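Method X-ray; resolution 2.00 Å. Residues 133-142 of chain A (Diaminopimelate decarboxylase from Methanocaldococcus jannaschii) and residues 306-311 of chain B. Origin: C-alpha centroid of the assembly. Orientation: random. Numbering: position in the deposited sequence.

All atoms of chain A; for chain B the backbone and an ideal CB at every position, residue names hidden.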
# COMPACT_ATOMS: atom_id res chain seq x y z
N VAL A 133 -21.97 -11.23 -11.17
CA VAL A 133 -22.16 -10.01 -11.96
C VAL A 133 -22.41 -8.81 -11.11
O VAL A 133 -23.29 -8.83 -10.26
CB VAL A 133 -23.34 -10.16 -12.93
CG1 VAL A 133 -23.59 -8.83 -13.68
CG2 VAL A 133 -23.03 -11.29 -13.91
N ASP A 134 -21.66 -7.75 -11.40
CA ASP A 134 -21.71 -6.57 -10.58
C ASP A 134 -22.58 -5.45 -11.11
O ASP A 134 -22.99 -4.57 -10.35
CB ASP A 134 -20.28 -6.06 -10.38
CG ASP A 134 -20.23 -4.77 -9.58
OD1 ASP A 134 -20.34 -3.66 -10.18
OD2 ASP A 134 -20.10 -4.88 -8.32
N SER A 135 -22.82 -5.47 -12.42
CA SER A 135 -23.57 -4.42 -13.10
C SER A 135 -24.22 -4.94 -14.37
O SER A 135 -23.85 -6.03 -14.89
CB SER A 135 -22.60 -3.26 -13.47
OG SER A 135 -21.64 -3.72 -14.41
N ILE A 136 -25.18 -4.18 -14.89
CA ILE A 136 -25.80 -4.61 -16.11
C ILE A 136 -24.76 -4.56 -17.25
O ILE A 136 -24.74 -5.42 -18.12
CB ILE A 136 -27.05 -3.76 -16.40
CG1 ILE A 136 -28.13 -4.20 -15.36
CG2 ILE A 136 -27.50 -4.01 -17.85
CD1 ILE A 136 -29.37 -3.24 -15.21
N SER A 137 -23.87 -3.57 -17.19
CA SER A 137 -22.81 -3.41 -18.20
C SER A 137 -22.00 -4.70 -18.26
O SER A 137 -21.70 -5.23 -19.36
CB SER A 137 -21.89 -2.26 -17.79
OG SER A 137 -20.88 -2.05 -18.77
N GLU A 138 -21.61 -5.21 -17.08
CA GLU A 138 -20.85 -6.48 -17.05
C GLU A 138 -21.69 -7.63 -17.64
O GLU A 138 -21.20 -8.45 -18.44
CB GLU A 138 -20.42 -6.83 -15.60
CG GLU A 138 -19.73 -8.24 -15.51
CD GLU A 138 -19.50 -8.67 -14.08
OE1 GLU A 138 -19.46 -7.77 -13.20
OE2 GLU A 138 -19.33 -9.90 -13.86
N LEU A 139 -22.97 -7.73 -17.26
CA LEU A 139 -23.82 -8.80 -17.79
C LEU A 139 -23.80 -8.75 -19.34
O LEU A 139 -23.61 -9.80 -20.00
CB LEU A 139 -25.31 -8.67 -17.32
CG LEU A 139 -26.28 -9.69 -17.96
CD1 LEU A 139 -25.97 -11.11 -17.47
CD2 LEU A 139 -27.75 -9.34 -17.62
N ILE A 140 -23.98 -7.56 -19.91
CA ILE A 140 -23.98 -7.39 -21.38
C ILE A 140 -22.63 -7.86 -21.97
O ILE A 140 -22.59 -8.65 -22.94
CB ILE A 140 -24.34 -5.89 -21.77
CG1 ILE A 140 -25.80 -5.60 -21.33
CG2 ILE A 140 -24.17 -5.62 -23.33
CD1 ILE A 140 -26.19 -4.15 -21.50
N LEU A 141 -21.53 -7.46 -21.35
CA LEU A 141 -20.23 -7.86 -21.86
C LEU A 141 -20.03 -9.36 -21.77
O LEU A 141 -19.48 -10.01 -22.68
CB LEU A 141 -19.12 -7.09 -21.11
CG LEU A 141 -17.68 -7.60 -21.40
CD1 LEU A 141 -17.32 -7.34 -22.88
CD2 LEU A 141 -16.70 -6.82 -20.50
N ILE A 142 -20.50 -9.97 -20.68
CA ILE A 142 -20.33 -11.42 -20.55
C ILE A 142 -21.15 -12.16 -21.63
O ILE A 142 -20.67 -13.13 -22.25
CB ILE A 142 -20.80 -11.94 -19.15
CG1 ILE A 142 -19.79 -11.49 -18.06
CG2 ILE A 142 -20.97 -13.43 -19.16
CD1 ILE A 142 -20.36 -11.65 -16.58
N UNK B 306 -11.70 3.23 -19.71
CA UNK B 306 -13.05 3.02 -19.14
C UNK B 306 -13.63 1.72 -19.77
O UNK B 306 -13.76 1.60 -21.01
CB UNK B 306 -13.96 4.22 -19.41
N UNK B 307 -13.96 0.76 -18.93
CA UNK B 307 -14.51 -0.52 -19.38
C UNK B 307 -15.99 -0.66 -19.13
O UNK B 307 -16.63 -1.45 -19.77
CB UNK B 307 -13.78 -1.67 -18.69
N UNK B 308 -16.52 0.06 -18.15
CA UNK B 308 -17.92 -0.04 -17.85
C UNK B 308 -18.40 1.27 -17.28
O UNK B 308 -17.64 2.00 -16.61
CB UNK B 308 -18.20 -1.19 -16.88
N UNK B 309 -19.66 1.56 -17.57
CA UNK B 309 -20.34 2.74 -17.03
C UNK B 309 -21.49 2.12 -16.21
O UNK B 309 -22.19 1.22 -16.68
CB UNK B 309 -20.82 3.70 -18.11
N UNK B 310 -21.68 2.58 -14.98
CA UNK B 310 -22.67 1.99 -14.14
C UNK B 310 -23.57 3.01 -13.46
O UNK B 310 -23.10 3.80 -12.66
CB UNK B 310 -21.98 1.12 -13.09
N UNK B 311 -24.86 2.97 -13.78
CA UNK B 311 -25.80 3.91 -13.16
C UNK B 311 -26.39 3.26 -11.92
O UNK B 311 -26.79 2.11 -11.96
CB UNK B 311 -26.90 4.32 -14.14

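The six positions of chain B form a strand that runs past the start of helix 136-142 of chain A. The N-to-C directions differ by 135°, and the axes approach to 8.0 Å.

Position 306 has nothing of chain A within 5.5 Å of its ideal CB. Chain A sets no preference here, though the extended backbone (-85/121) is comfortable for beta-branched residues. The deposited residue is Val306(B), chi1 t, which makes no contact with chain A.

Position 307 points its CA-to-CB bond sideways, again with nothing within 5.5 Å of the CB. Many side chains would fit. It is His307(B), and its ring stays well clear of chain A. Its backbone contributes more: water 3 donates to His307(B) O at 2.8 Å and also has a weak hydrogen bond to Ser137(A) OG at 3.3 Å.

Position 308 faces chain A directly. Its CA lies 5.9 Å from the CA of Ser137(A), and its ideal CB is 3.4 Å from Ser137(A) OG. A hydroxyl on the first turn of the helix invites a polar partner that can donate or accept. Beyond it, Glu138(A) CA and the side chain of Leu141(A) offer a nonpolar surface. A side chain of medium length with a polar atom close to its root would suit; Asn or His are reasonable, and a flat ring could meet both demands. The deposited residue is His308(B), chi1 m. Its ND1 hydrogen-bonds to Ser137(A) OG at 2.8 Å, with the hydroxyl at the ring edge. Its CE1 lies 3.7 Å from Glu138(A) CA and 3.7 Å from Leu141(A) CD2. NE2 is hydrogen-bonded elsewhere in the structure.

Position 309 points away from chain A, so the visible atoms hardly restrict its side chain. Backbone angles of -118/133 again favour beta-branched residues. It is Ile309(B), chi1 m. Here the main chain meets the helix through water. Water 1 accepts from Ser137(A) N and donates to Ile309(B) O, both at 3.1 Å. Water 2 accepts from Ile309(B) N at 2.9 Å and is 2.5 Å from Ser137(A) OG, to which it is also hydrogen-bonded.

Position 310 starts sideways, with its ideal CB 4.4 Å from Ser135(A) CB. Farther out lie the carboxylate and carbonyl of Asp134(A). A long, positively charged side chain is the natural candidate: Lys or Arg. The deposited Lys310(B) is fully extended, all four chi angles t. Its CD passes Ser135(A) CB at 3.7 Å, and its NZ donates to Asp134(A) OD1 at 2.8 Å, a salt bridge, and to Asp134(A) O at 2.9 Å. Ser135(A) itself is the helix N-cap: its OG accepts from Glu138(A) N at 3.1 Å.

Position 311 is out of reach, and chain A does not constrain it. Polar or charged residues are as acceptable as any. It is Glu311(B), chi1 m, without a contact to chain A.

Chain B (306-311) VHHIKE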
# COMPACT_ATOMS: atom_id res chain seq x y z
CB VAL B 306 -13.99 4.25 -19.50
CG1 VAL B 306 -15.44 3.99 -19.00
CG2 VAL B 306 -13.43 5.55 -18.84
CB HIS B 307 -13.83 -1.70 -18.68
CG HIS B 307 -12.47 -2.01 -19.20
ND1 HIS B 307 -11.38 -1.22 -18.92
CD2 HIS B 307 -12.03 -2.95 -20.06
CE1 HIS B 307 -10.33 -1.66 -19.59
NE2 HIS B 307 -10.70 -2.71 -20.29
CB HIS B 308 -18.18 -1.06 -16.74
CG HIS B 308 -17.76 -2.44 -17.08
ND1 HIS B 308 -18.52 -3.28 -17.87
CD2 HIS B 308 -16.65 -3.14 -16.74
CE1 HIS B 308 -17.89 -4.43 -18.00
NE2 HIS B 308 -16.76 -4.37 -17.32
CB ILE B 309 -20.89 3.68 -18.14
CG1 ILE B 309 -19.72 4.39 -18.84
CG2 ILE B 309 -21.73 4.79 -17.49
CD1 ILE B 309 -20.18 5.21 -20.03
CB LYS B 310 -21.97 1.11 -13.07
CG LYS B 310 -22.93 0.35 -12.13
CD LYS B 310 -22.14 -0.45 -11.04
CE LYS B 310 -23.06 -1.17 -10.11
NZ LYS B 310 -22.26 -1.99 -9.13
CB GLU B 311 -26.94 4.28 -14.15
CG GLU B 311 -26.40 5.09 -15.36
CD GLU B 311 -27.41 5.25 -16.48
OE1 GLU B 311 -28.34 4.42 -16.58
OE2 GLU B 311 -27.26 6.19 -17.29
O HOH W 1 -24.24 -0.89 -15.73
O HOH W 2 -20.96 0.27 -19.80
O HOH W 3 -18.74 -2.35 -21.30
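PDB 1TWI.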